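Local coordinates for protein purine nucleoside phosphorylase (Anopheles gambiae, PDB 2P4S) that catalyses the phosphate-dependent cleavage of the N-glycosidic bond of inosine, guanosine and their 2'-deoxy forms in purine salvage, working as a homotrimer, at residues Met329-Ser333 and Tyr334-Glu338; Val291-Leu294 and Ser295-Val299; Ile266-Glu269 and Asn270-Arg273; Leu255-Gln258 and Ala259-Ile262; Ile98-Tyr101 and Leu102-Thr106. One frame throughout, in Å; residues are numbered along the deposited sequence.

Contact 1: Met329-Ser333 and Tyr334-Glu338; sequences MCTMS and YEEEE
Tyr334 sits inside an ST turn made by Ser333 and Glu335. Ser333 OG accepts the N-H of Glu335, two residues on, at 2.9 Å, with an N-H...O angle of 149°. Glu336 N reaches the same OG in a weak bond of 3.4 Å. Two backbone N-H groups thus share one oxygen. The OH of Tyr334 is hydrogen-bonded to Asp219 of the second subunit.

The side chain of Glu336 then turns back along the loop. Its CG stands between the backbone N and the carbonyl carbon (chi1 43°), and the chain runs out straight from there. Met332 N donates to Glu336 OE1 at 3.1 Å, from above the carboxylate plane. Glu336 CG also packs on Thr331 CG2 at 3.6 Å, the two side chains sliding past each other in opposite directions. Glu338 crosses Thr331 at about a right angle. Thr331 OG1 donates to Glu338 OE2 at 2.6 Å, on the anti lone pair of that oxygen, the one away from OE1. Glu338 OE1 is held by Ala248 N of the second subunit.

Cys330, early in the loop, approaches the bound inhibitor. The loop as a whole lies between strand 319-329 and helix 342-350, and its Thr331, Met332 and Tyr334 rest on helix 288-296.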
loop_
_atom_site.group_PDB
_atom_site.type_symbol
_atom_site.label_atom_id
_atom_site.label_comp_id
_atom_site.label_asym_id
_atom_site.label_seq_id
_atom_site.Cartn_x
_atom_site.Cartn_y
_atom_site.Cartn_z
ATOM N N MET A 329 -10.669 12.753 -18.614
ATOM C CA MET A 329 -11.653 12.020 -17.856
ATOM C C MET A 329 -11.084 10.630 -17.645
ATOM O O MET A 329 -10.428 10.091 -18.534
ATOM C CB MET A 329 -13.020 11.985 -18.609
ATOM C CG MET A 329 -13.738 13.363 -18.707
ATOM S SD MET A 329 -13.715 14.308 -17.141
ATOM C CE MET A 329 -14.885 13.383 -16.140
ATOM N N CYS A 330 -11.277 10.077 -16.452
ATOM C CA CYS A 330 -10.894 8.687 -16.201
ATOM C C CYS A 330 -11.795 7.783 -17.060
ATOM O O CYS A 330 -12.981 8.093 -17.264
ATOM C CB CYS A 330 -11.101 8.343 -14.734
ATOM S SG CYS A 330 -9.956 9.159 -13.664
ATOM N N THR A 331 -11.239 6.670 -17.537
ATOM C CA THR A 331 -12.017 5.684 -18.275
ATOM C C THR A 331 -13.031 4.958 -17.385
ATOM O O THR A 331 -12.673 4.272 -16.419
ATOM C CB THR A 331 -11.123 4.645 -18.995
ATOM O OG1 THR A 331 -10.055 5.324 -19.679
ATOM C CG2 THR A 331 -11.970 3.830 -20.037
ATOM N N MET A 332 -14.300 5.062 -17.753
ATOM C CA MET A 332 -15.330 4.539 -16.863
ATOM C C MET A 332 -16.147 3.334 -17.381
ATOM O O MET A 332 -17.055 2.849 -16.723
ATOM C CB MET A 332 -16.188 5.710 -16.403
ATOM C CG MET A 332 -15.400 6.531 -15.359
ATOM S SD MET A 332 -16.287 8.005 -15.300
ATOM C CE MET A 332 -15.100 9.359 -14.970
ATOM N N SER A 333 -15.731 2.808 -18.522
ATOM C CA SER A 333 -16.459 1.783 -19.203
ATOM C C SER A 333 -15.507 0.963 -20.078
ATOM O O SER A 333 -14.548 1.513 -20.611
ATOM C CB SER A 333 -17.540 2.464 -20.051
ATOM O OG SER A 333 -17.791 1.738 -21.221
ATOM N N TYR A 334 -15.796 -0.333 -20.233
ATOM C CA TYR A 334 -15.032 -1.233 -21.107
ATOM C C TYR A 334 -15.297 -0.948 -22.580
ATOM O O TYR A 334 -14.558 -1.415 -23.456
ATOM C CB TYR A 334 -15.297 -2.715 -20.765
ATOM C CG TYR A 334 -14.840 -3.043 -19.380
ATOM C CD1 TYR A 334 -13.497 -3.111 -19.099
ATOM C CD2 TYR A 334 -15.755 -3.230 -18.323
ATOM C CE1 TYR A 334 -13.050 -3.368 -17.826
ATOM C CE2 TYR A 334 -15.302 -3.484 -17.041
ATOM C CZ TYR A 334 -13.942 -3.565 -16.809
ATOM O OH TYR A 334 -13.429 -3.803 -15.555
ATOM N N GLU A 335 -16.325 -0.140 -22.836
ATOM C CA GLU A 335 -16.696 0.249 -24.210
ATOM C C GLU A 335 -16.148 1.589 -24.714
ATOM O O GLU A 335 -16.127 1.819 -25.923
ATOM C CB GLU A 335 -18.206 0.302 -24.353
ATOM C CG GLU A 335 -18.860 -1.052 -24.303
ATOM C CD GLU A 335 -20.338 -0.880 -24.078
ATOM O OE1 GLU A 335 -21.046 -0.345 -24.992
ATOM O OE2 GLU A 335 -20.772 -1.246 -22.969
ATOM N N GLU A 336 -15.740 2.491 -23.828
ATOM C CA GLU A 336 -15.257 3.756 -24.358
ATOM C C GLU A 336 -13.900 3.668 -25.037
ATOM O O GLU A 336 -13.181 2.652 -24.921
ATOM C CB GLU A 336 -15.316 4.888 -23.352
ATOM C CG GLU A 336 -14.861 4.577 -21.958
ATOM C CD GLU A 336 -14.939 5.815 -21.079
ATOM O OE1 GLU A 336 -15.925 5.934 -20.299
ATOM O OE2 GLU A 336 -14.044 6.696 -21.236
ATOM N N GLU A 337 -13.595 4.692 -25.833
ATOM C CA GLU A 337 -12.264 4.798 -26.416
ATOM C C GLU A 337 -11.407 5.564 -25.415
ATOM O O GLU A 337 -11.838 6.590 -24.891
ATOM C CB GLU A 337 -12.275 5.439 -27.815
ATOM C CG GLU A 337 -12.499 4.403 -28.938
ATOM C CD GLU A 337 -11.656 3.131 -28.714
ATOM O OE1 GLU A 337 -10.407 3.265 -28.812
ATOM O OE2 GLU A 337 -12.224 2.032 -28.397
ATOM N N GLU A 338 -10.236 5.010 -25.109
ATOM C CA GLU A 338 -9.315 5.636 -24.186
ATOM C C GLU A 338 -8.177 6.257 -24.966
ATOM O O GLU A 338 -7.525 5.597 -25.770
ATOM C CB GLU A 338 -8.797 4.631 -23.153
ATOM C CG GLU A 338 -7.706 5.168 -22.238
ATOM C CD GLU A 338 -7.231 4.120 -21.254
ATOM O OE1 GLU A 338 -6.255 3.387 -21.573
ATOM O OE2 GLU A 338 -7.871 3.991 -20.181
#

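Contact 2: Val291-Leu294 and Ser295-Val299; sequences VKML and SMLGV
Met293 and Leu297 lie one helical turn apart, and their side chains cross obliquely. The methionine is extended, with CG anti to the backbone N (chi1 152°), which carries its methyl group out to the leucine. Met293 CE meets Leu297 CD1 at 3.7 Å. The leucine CG also sits over the carbonyl oxygen of Met293, at 3.3 Å from it. Leu297 packs on Leu297 of the second subunit and on Met293 of the third, so this pair belongs to the contact among the three chains of the trimer.

Leu294 and Val299 meet more loosely, CB to CB at 4.1 Å. Val299 points toward the last turn, and its CB stands 3.3 Å from Leu294 O. These residues close helix 288-296 of a beta-alpha-beta unit, between strands 272-279 and 301-303. The helix ends in a Schellman motif. Gly298 takes positive phi, 105°, and its N donates to Ser295 O at 2.8 Å. Val299 N reaches back to Leu294 O at 3.1 Å. Leu297 N donates to Met293 O and adds a weak bond to Leu294 O.

Earlier in the turn, Ser295 N donates to Val291 O almost straight (175°). Met296 CB lies against the carbonyl oxygens of Lys292 and Met293. Leu294 packs on Leu280 and on Phe226 of the second subunit.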
loop_
_atom_site.group_PDB
_atom_site.type_symbol
_atom_site.label_atom_id
_atom_site.label_comp_id
_atom_site.label_asym_id
_atom_site.label_seq_id
_atom_site.Cartn_x
_atom_site.Cartn_y
_atom_site.Cartn_z
ATOM N N VAL A 291 -10.828 2.695 -11.258
ATOM C CA VAL A 291 -11.530 3.954 -11.255
ATOM C C VAL A 291 -12.860 3.789 -10.513
ATOM O O VAL A 291 -13.219 4.631 -9.718
ATOM C CB VAL A 291 -11.738 4.550 -12.705
ATOM C CG1 VAL A 291 -12.697 5.766 -12.693
ATOM C CG2 VAL A 291 -10.406 4.961 -13.351
ATOM N N LYS A 292 -13.547 2.670 -10.737
ATOM C CA LYS A 292 -14.830 2.358 -10.057
ATOM C C LYS A 292 -14.667 2.233 -8.564
ATOM O O LYS A 292 -15.437 2.807 -7.793
ATOM C CB LYS A 292 -15.446 1.055 -10.590
ATOM C CG LYS A 292 -16.080 1.204 -11.939
ATOM C CD LYS A 292 -16.828 -0.062 -12.335
ATOM C CE LYS A 292 -17.336 0.057 -13.794
ATOM N NZ LYS A 292 -17.526 -1.304 -14.382
ATOM N N MET A 293 -13.663 1.476 -8.151
ATOM C CA MET A 293 -13.387 1.345 -6.732
ATOM C C MET A 293 -13.034 2.722 -6.106
ATOM O O MET A 293 -13.505 3.050 -5.006
ATOM C CB MET A 293 -12.250 0.354 -6.507
ATOM C CG MET A 293 -11.522 0.703 -5.250
ATOM S SD MET A 293 -10.102 -0.226 -5.063
ATOM C CE MET A 293 -9.481 0.401 -3.502
ATOM N N LEU A 294 -12.180 3.513 -6.782
ATOM C CA LEU A 294 -11.777 4.813 -6.197
ATOM C C LEU A 294 -12.945 5.821 -6.056
ATOM O O LEU A 294 -13.070 6.454 -5.031
ATOM C CB LEU A 294 -10.560 5.418 -6.922
ATOM C CG LEU A 294 -9.284 4.598 -6.844
ATOM C CD1 LEU A 294 -8.228 5.072 -7.875
ATOM C CD2 LEU A 294 -8.725 4.576 -5.397
ATOM N N SER A 295 -13.784 5.944 -7.082
ATOM C CA SER A 295 -15.061 6.675 -6.993
ATOM C C SER A 295 -15.929 6.273 -5.801
ATOM O O SER A 295 -16.372 7.130 -5.038
ATOM C CB SER A 295 -15.905 6.428 -8.245
ATOM O OG SER A 295 -15.381 7.212 -9.247
ATOM N N MET A 296 -16.106 4.959 -5.643
ATOM C CA MET A 296 -16.930 4.394 -4.594
ATOM C C MET A 296 -16.438 4.839 -3.223
ATOM O O MET A 296 -17.224 5.060 -2.324
ATOM C CB MET A 296 -16.891 2.860 -4.663
ATOM C CG MET A 296 -17.795 2.146 -3.652
ATOM S SD MET A 296 -17.888 0.351 -3.971
ATOM C CE MET A 296 -17.511 0.278 -5.764
ATOM N N LEU A 297 -15.128 4.938 -3.082
ATOM C CA LEU A 297 -14.511 5.331 -1.855
ATOM C C LEU A 297 -14.530 6.851 -1.630
ATOM O O LEU A 297 -14.073 7.293 -0.588
ATOM C CB LEU A 297 -13.070 4.800 -1.823
ATOM C CG LEU A 297 -13.158 3.263 -1.720
ATOM C CD1 LEU A 297 -11.806 2.676 -1.654
ATOM C CD2 LEU A 297 -13.998 2.841 -0.495
ATOM N N GLY A 298 -15.007 7.629 -2.616
ATOM C CA GLY A 298 -15.184 9.096 -2.484
ATOM C C GLY A 298 -14.140 9.948 -3.216
ATOM O O GLY A 298 -14.133 11.166 -3.068
ATOM N N VAL A 299 -13.311 9.339 -4.067
ATOM C CA VAL A 299 -12.306 10.089 -4.839
ATOM C C VAL A 299 -12.926 10.760 -6.068
ATOM O O VAL A 299 -13.571 10.089 -6.922
ATOM C CB VAL A 299 -11.122 9.149 -5.262
ATOM C CG1 VAL A 299 -10.179 9.818 -6.303
ATOM C CG2 VAL A 299 -10.361 8.621 -4.014
#

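Contact 3: Ile266-Glu269 and Asn270-Arg273; sequences IGIE and NELR
A short 3-10 turn, with two successive i to i+3 bonds, links helix 253-265 to strand 272-279 and brings Ile268 against Glu271. It follows the Schellman motif that ends the helix, with Gly267 at positive phi (85°). Glu271 N donates to Ile268 O at 2.9 Å, and Leu272 N to Glu269 O at 3.2 Å. Both donors stand well above the planes of the carbonyls they meet.

The side chain of Glu271 folds back over the turn. Its chain bends at chi2 (78°), and this sets OE1 3.4 Å from Ile268 CA. One water bridges the two segments. It donates to Gly267 O at 3.0 Å and to Glu271 OE1 at 2.6 Å, and it accepts from Asn270 N at 3.1 Å. Leu272 points toward the turn, with CB against Glu269 O. Ile268 also packs on Ala263 of the helix and on Thr355 of helix 353-370. Arg273, in the strand, forms a salt bridge with Asp213.

The water links a carbonyl, an amide and a carboxylate, so it adds to the two direct backbone bonds. Its two protons both go to oxygens, which probably helps to fix the rotation of the Glu271 carboxylate.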
loop_
_atom_site.group_PDB
_atom_site.type_symbol
_atom_site.label_atom_id
_atom_site.label_comp_id
_atom_site.label_asym_id
_atom_site.label_seq_id
_atom_site.Cartn_x
_atom_site.Cartn_y
_atom_site.Cartn_z
ATOM N N ILE A 266 -13.455 36.077 -12.408
ATOM C CA ILE A 266 -12.728 35.899 -13.668
ATOM C C ILE A 266 -13.488 35.063 -14.708
ATOM O O ILE A 266 -12.985 34.778 -15.800
ATOM C CB ILE A 266 -11.262 35.433 -13.433
ATOM C CG1 ILE A 266 -11.228 34.001 -12.850
ATOM C CG2 ILE A 266 -10.569 36.469 -12.526
ATOM C CD1 ILE A 266 -9.834 33.413 -12.686
ATOM N N GLY A 267 -14.723 34.721 -14.385
ATOM C CA GLY A 267 -15.605 34.114 -15.380
ATOM C C GLY A 267 -15.480 32.610 -15.529
ATOM O O GLY A 267 -15.919 32.075 -16.525
ATOM N N ILE A 268 -14.885 31.925 -14.551
ATOM C CA ILE A 268 -14.705 30.464 -14.639
ATOM C C ILE A 268 -15.504 29.615 -13.613
ATOM O O ILE A 268 -15.164 28.445 -13.363
ATOM C CB ILE A 268 -13.202 30.057 -14.561
ATOM C CG1 ILE A 268 -12.608 30.438 -13.186
ATOM C CG2 ILE A 268 -12.428 30.592 -15.822
ATOM C CD1 ILE A 268 -11.298 29.736 -12.858
ATOM N N GLU A 269 -16.553 30.196 -13.028
ATOM C CA GLU A 269 -17.313 29.526 -11.979
ATOM C C GLU A 269 -17.882 28.173 -12.360
ATOM O O GLU A 269 -17.904 27.264 -11.520
ATOM C CB GLU A 269 -18.356 30.448 -11.317
ATOM C CG GLU A 269 -19.465 30.923 -12.194
ATOM C CD GLU A 269 -19.102 32.078 -13.160
ATOM O OE1 GLU A 269 -17.928 32.478 -13.358
ATOM O OE2 GLU A 269 -20.040 32.577 -13.781
ATOM N N ASN A 270 -18.332 28.022 -13.604
ATOM C CA ASN A 270 -18.891 26.727 -14.064
ATOM C C ASN A 270 -17.831 25.638 -14.256
ATOM O O ASN A 270 -18.156 24.458 -14.366
ATOM C CB ASN A 270 -19.635 26.914 -15.373
ATOM C CG ASN A 270 -20.956 27.616 -15.172
ATOM O OD1 ASN A 270 -21.894 27.042 -14.608
ATOM N ND2 ASN A 270 -21.024 28.866 -15.575
ATOM N N GLU A 271 -16.578 26.068 -14.314
ATOM C CA GLU A 271 -15.445 25.208 -14.548
ATOM C C GLU A 271 -14.702 25.017 -13.239
ATOM O O GLU A 271 -13.603 24.536 -13.243
ATOM C CB GLU A 271 -14.502 25.829 -15.593
ATOM C CG GLU A 271 -15.066 25.864 -17.037
ATOM C CD GLU A 271 -16.100 26.994 -17.284
ATOM O OE1 GLU A 271 -15.860 28.178 -16.906
ATOM O OE2 GLU A 271 -17.171 26.684 -17.861
ATOM N N LEU A 272 -15.299 25.427 -12.121
ATOM C CA LEU A 272 -14.706 25.221 -10.823
ATOM C C LEU A 272 -15.430 24.103 -10.054
ATOM O O LEU A 272 -16.632 24.144 -9.887
ATOM C CB LEU A 272 -14.704 26.506 -9.982
ATOM C CG LEU A 272 -13.792 26.440 -8.749
ATOM C CD1 LEU A 272 -12.315 26.641 -9.194
ATOM C CD2 LEU A 272 -14.192 27.434 -7.684
ATOM N N ARG A 273 -14.662 23.121 -9.569
ATOM C CA ARG A 273 -15.197 22.053 -8.780
ATOM C C ARG A 273 -14.495 22.102 -7.430
ATOM O O ARG A 273 -13.529 22.873 -7.229
ATOM C CB ARG A 273 -14.917 20.674 -9.449
ATOM C CG ARG A 273 -15.289 20.569 -10.913
ATOM C CD ARG A 273 -16.829 20.498 -11.073
ATOM N NE ARG A 273 -17.204 20.569 -12.481
ATOM C CZ ARG A 273 -18.456 20.433 -12.927
ATOM N NH1 ARG A 273 -19.474 20.189 -12.077
ATOM N NH2 ARG A 273 -18.677 20.524 -14.226
HETATM O O HOH W 1 -17.806 29.711 -16.173
#

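Contact 4: Leu255-Gln258 and Ala259-Ile262; sequences LNQQ and AKVI
The Gln258 side chain leaves with CG opposite the backbone N (chi1 -178°), and a bend at chi2 (58°) turns the amide toward the next turn of the helix. In Ile262, chi1 of -64° turns CG1 back over Gln258 O. CD1 beyond it meets Gln258 CG at 3.7 Å, and the two side chains cross at about a right angle. The amide also approaches the isoleucine stem, with Gln258 NE2 3.8 Å from Ile262 CG1. On its other flank Gln258 OE1 lies 4.0 Å from Val261 CB.

Both segments belong to helix 253-265. The i to i+4 bonds run through the whole stretch, from Ala259 N to Leu255 O and on to Ile262 N, which donates to Gln258 O at 2.8 Å. Ala259, small and buried, turns its CB to Asn256 O at 3.4 Å and packs on Phe321 of strand 319-329 and Phe359 of helix 353-370. Ile262 joins that side through Ile363, and Leu255 through Phe321 and Ile367.

Gln257 and Val261 are exposed. Gln257 and Lys260 cross nearly perpendicularly, and Gln257 OE1 comes no closer to Lys260 CD than 4.1 Å. The lysine is extended beyond CG, with its CG 3.5 Å from Asn256 O. Its NZ forms a salt bridge with Glu274 of strand 272-279.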
loop_
_atom_site.group_PDB
_atom_site.type_symbol
_atom_site.label_atom_id
_atom_site.label_comp_id
_atom_site.label_asym_id
_atom_site.label_seq_id
_atom_site.Cartn_x
_atom_site.Cartn_y
_atom_site.Cartn_z
ATOM N N LEU A 255 -9.202 29.783 2.197
ATOM C CA LEU A 255 -8.606 30.000 0.867
ATOM C C LEU A 255 -9.428 29.349 -0.228
ATOM O O LEU A 255 -9.583 29.920 -1.319
ATOM C CB LEU A 255 -7.152 29.526 0.802
ATOM C CG LEU A 255 -6.135 30.364 1.606
ATOM C CD1 LEU A 255 -4.737 29.710 1.661
ATOM C CD2 LEU A 255 -6.075 31.828 1.056
ATOM N N ASN A 256 -9.962 28.158 0.054
ATOM C CA ASN A 256 -10.912 27.506 -0.857
ATOM C C ASN A 256 -12.156 28.376 -1.119
ATOM O O ASN A 256 -12.602 28.479 -2.256
ATOM C CB ASN A 256 -11.342 26.134 -0.320
ATOM C CG ASN A 256 -10.334 25.036 -0.640
ATOM O OD1 ASN A 256 -10.611 23.841 -0.450
ATOM N ND2 ASN A 256 -9.194 25.416 -1.140
ATOM N N GLN A 257 -12.700 28.988 -0.073
ATOM C CA GLN A 257 -13.801 29.975 -0.210
ATOM C C GLN A 257 -13.406 31.187 -1.097
ATOM O O GLN A 257 -14.174 31.604 -1.984
ATOM C CB GLN A 257 -14.331 30.418 1.184
ATOM C CG GLN A 257 -15.696 31.236 1.139
ATOM C CD GLN A 257 -16.809 30.419 0.435
ATOM O OE1 GLN A 257 -17.035 29.263 0.802
ATOM N NE2 GLN A 257 -17.440 30.983 -0.610
ATOM N N GLN A 258 -12.201 31.736 -0.903
ATOM C CA GLN A 258 -11.761 32.890 -1.729
ATOM C C GLN A 258 -11.625 32.512 -3.224
ATOM O O GLN A 258 -12.015 33.271 -4.129
ATOM C CB GLN A 258 -10.472 33.527 -1.149
ATOM C CG GLN A 258 -9.960 34.770 -1.918
ATOM C CD GLN A 258 -10.997 35.933 -2.014
ATOM O OE1 GLN A 258 -11.967 35.985 -1.253
ATOM N NE2 GLN A 258 -10.773 36.867 -2.963
ATOM N N ALA A 259 -11.081 31.325 -3.477
ATOM C CA ALA A 259 -11.034 30.710 -4.822
ATOM C C ALA A 259 -12.383 30.662 -5.534
ATOM O O ALA A 259 -12.484 30.900 -6.751
ATOM C CB ALA A 259 -10.414 29.283 -4.716
ATOM N N LYS A 260 -13.435 30.354 -4.792
ATOM C CA LYS A 260 -14.769 30.330 -5.373
ATOM C C LYS A 260 -15.245 31.751 -5.753
ATOM O O LYS A 260 -15.945 31.933 -6.739
ATOM C CB LYS A 260 -15.763 29.667 -4.423
ATOM C CG LYS A 260 -15.529 28.189 -4.159
ATOM C CD LYS A 260 -16.366 27.689 -2.965
ATOM C CE LYS A 260 -16.260 26.182 -2.825
ATOM N NZ LYS A 260 -16.974 25.586 -1.602
ATOM N N VAL A 261 -14.856 32.738 -4.952
ATOM C CA VAL A 261 -15.121 34.147 -5.221
ATOM C C VAL A 261 -14.319 34.650 -6.435
ATOM O O VAL A 261 -14.899 35.292 -7.337
ATOM C CB VAL A 261 -14.801 35.007 -3.973
ATOM C CG1 VAL A 261 -14.980 36.494 -4.291
ATOM C CG2 VAL A 261 -15.698 34.583 -2.774
ATOM N N ILE A 262 -13.017 34.314 -6.481
ATOM C CA ILE A 262 -12.182 34.589 -7.628
ATOM C C ILE A 262 -12.723 33.916 -8.890
ATOM O O ILE A 262 -12.768 34.524 -9.956
ATOM C CB ILE A 262 -10.685 34.120 -7.356
ATOM C CG1 ILE A 262 -10.058 34.939 -6.206
ATOM C CG2 ILE A 262 -9.889 34.081 -8.660
ATOM C CD1 ILE A 262 -8.952 34.198 -5.391
#

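Contact 5: Ile98-Tyr101 and Leu102-Thr106; sequences IATY and LLERT
Ile98 to Tyr101 and the residues after them form the final turns of helix 92-105, where Leu102, Leu103 and Glu104 donate their N-H groups to the carbonyls of Ile98, Ala99 and Thr100, the shortest bond being Leu103 N to Ala99 O at 2.8 Å.

The main side-chain contact joins Tyr101 and Arg105. A chi1 of 178° swings the Tyr101 ring away from the backbone N and lays it alongside the next turn. The guanidinium lies flat on the ring, with centres 4.0 Å apart and planes at 9°. Its cation-pi contact is off-centre. Arg105 CD adds a CH-pi contact over the same ring. Arg105 NH1 also donates to Tyr101 O at 2.8 Å, in the carbonyl plane and on a lone pair.

On other sides of the helix, Thr100 CG2 touches Glu104 OE2 at 3.3 Å, and Ile98 CG2 meets Leu102 CD1 at 4.3 Å. Leu102 packs on Leu153, Phe155 and Phe133, so it faces the sheet. Ala99 and Leu103 lean on helix 178-191. A long salt bridge runs from Arg105 NH1 to Glu104 OE1, 3.6 Å apart.

The arginine is held both by its face and by its edge. The carbonyl bond and the ring together probably fix the guanidinium rotation, while Glu104 adds at most a long, probably weak, electrostatic contact.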
loop_
_atom_site.group_PDB
_atom_site.type_symbol
_atom_site.label_atom_id
_atom_site.label_comp_id
_atom_site.label_asym_id
_atom_site.label_seq_id
_atom_site.Cartn_x
_atom_site.Cartn_y
_atom_site.Cartn_z
ATOM N N ILE A 98 20.790 23.876 1.916
ATOM C CA ILE A 98 20.070 24.193 0.685
ATOM C C ILE A 98 19.362 25.552 0.819
ATOM O O ILE A 98 19.428 26.397 -0.092
ATOM C CB ILE A 98 19.042 23.051 0.278
ATOM C CG1 ILE A 98 19.707 21.663 0.333
ATOM C CG2 ILE A 98 18.350 23.372 -1.059
ATOM C CD1 ILE A 98 18.739 20.473 0.077
ATOM N N ALA A 99 18.700 25.775 1.953
ATOM C CA ALA A 99 17.978 27.051 2.148
ATOM C C ALA A 99 18.983 28.233 2.068
ATOM O O ALA A 99 18.779 29.201 1.318
ATOM C CB ALA A 99 17.213 27.061 3.498
ATOM N N THR A 100 20.073 28.112 2.848
ATOM C CA THR A 100 21.137 29.141 2.944
ATOM C C THR A 100 21.747 29.405 1.571
ATOM O O THR A 100 21.891 30.574 1.191
ATOM C CB THR A 100 22.207 28.782 3.995
ATOM O OG1 THR A 100 21.622 28.880 5.302
ATOM C CG2 THR A 100 23.367 29.783 3.950
ATOM N N TYR A 101 22.016 28.322 0.822
ATOM C CA TYR A 101 22.500 28.411 -0.555
ATOM C C TYR A 101 21.658 29.352 -1.410
ATOM O O TYR A 101 22.170 30.193 -2.152
ATOM C CB TYR A 101 22.543 27.019 -1.212
ATOM C CG TYR A 101 22.999 27.061 -2.642
ATOM C CD1 TYR A 101 24.371 26.999 -2.964
ATOM C CD2 TYR A 101 22.074 27.188 -3.681
ATOM C CE1 TYR A 101 24.802 27.068 -4.282
ATOM C CE2 TYR A 101 22.485 27.262 -5.004
ATOM C CZ TYR A 101 23.874 27.193 -5.302
ATOM O OH TYR A 101 24.288 27.294 -6.627
ATOM N N LEU A 102 20.352 29.172 -1.347
ATOM C CA LEU A 102 19.442 30.003 -2.147
ATOM C C LEU A 102 19.299 31.420 -1.546
ATOM O O LEU A 102 19.257 32.398 -2.267
ATOM C CB LEU A 102 18.069 29.296 -2.239
ATOM C CG LEU A 102 18.065 27.919 -2.956
ATOM C CD1 LEU A 102 16.819 27.073 -2.619
ATOM C CD2 LEU A 102 18.172 28.155 -4.441
ATOM N N LEU A 103 19.192 31.512 -0.230
ATOM C CA LEU A 103 19.021 32.805 0.445
ATOM C C LEU A 103 20.208 33.746 0.196
ATOM O O LEU A 103 20.010 34.948 0.146
ATOM C CB LEU A 103 18.832 32.611 1.949
ATOM C CG LEU A 103 17.502 32.021 2.433
ATOM C CD1 LEU A 103 17.594 31.671 3.933
ATOM C CD2 LEU A 103 16.360 32.950 2.144
ATOM N N GLU A 104 21.414 33.166 0.040
ATOM C CA GLU A 104 22.655 33.858 -0.365
ATOM C C GLU A 104 22.636 34.356 -1.791
ATOM O O GLU A 104 23.304 35.344 -2.129
ATOM C CB GLU A 104 23.870 32.947 -0.122
ATOM C CG GLU A 104 24.196 32.884 1.391
ATOM C CD GLU A 104 25.327 31.913 1.768
ATOM O OE1 GLU A 104 25.780 31.103 0.900
ATOM O OE2 GLU A 104 25.733 31.939 2.970
ATOM N N ARG A 105 21.817 33.729 -2.629
ATOM C CA ARG A 105 21.810 34.044 -4.062
ATOM C C ARG A 105 20.577 34.769 -4.592
ATOM O O ARG A 105 20.471 35.023 -5.783
ATOM C CB ARG A 105 22.121 32.777 -4.874
ATOM C CG ARG A 105 23.533 32.348 -4.619
ATOM C CD ARG A 105 23.837 30.929 -5.038
ATOM N NE ARG A 105 25.242 30.644 -4.759
ATOM C CZ ARG A 105 25.737 30.330 -3.567
ATOM N NH1 ARG A 105 24.957 30.224 -2.500
ATOM N NH2 ARG A 105 27.043 30.103 -3.448
ATOM N N THR A 106 19.637 35.085 -3.718
ATOM C CA THR A 106 18.535 35.964 -4.071
ATOM C C THR A 106 18.279 36.876 -2.871
ATOM O O THR A 106 18.456 36.465 -1.715
ATOM C CB THR A 106 17.204 35.184 -4.511
ATOM O OG1 THR A 106 16.195 36.121 -4.916
ATOM C CG2 THR A 106 16.634 34.265 -3.393
#

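Contacts 1 and 2 touch and share the subunit interface. Cys330 CB packs on Val291 CG1 at 3.7 Å, and both contacts reach the second subunit. They also lie nearest the active site. The side chain of Cys330 is about 4 Å from the bound inhibitor, and that of Val291 is about 4 Å from the side chain of Glu286, which binds the nucleoside. Contacts 3 and 4 touch where Leu272 of the strand packs back on the helix, Leu272 CD2 to Lys260 CA 3.8 Å; they lie away from the known sites. Contact 5 is remote, its centre about 47 Å from that of contact 1, though the Ile98 side chain is about 9 Å from that of phosphate-binding Phe170.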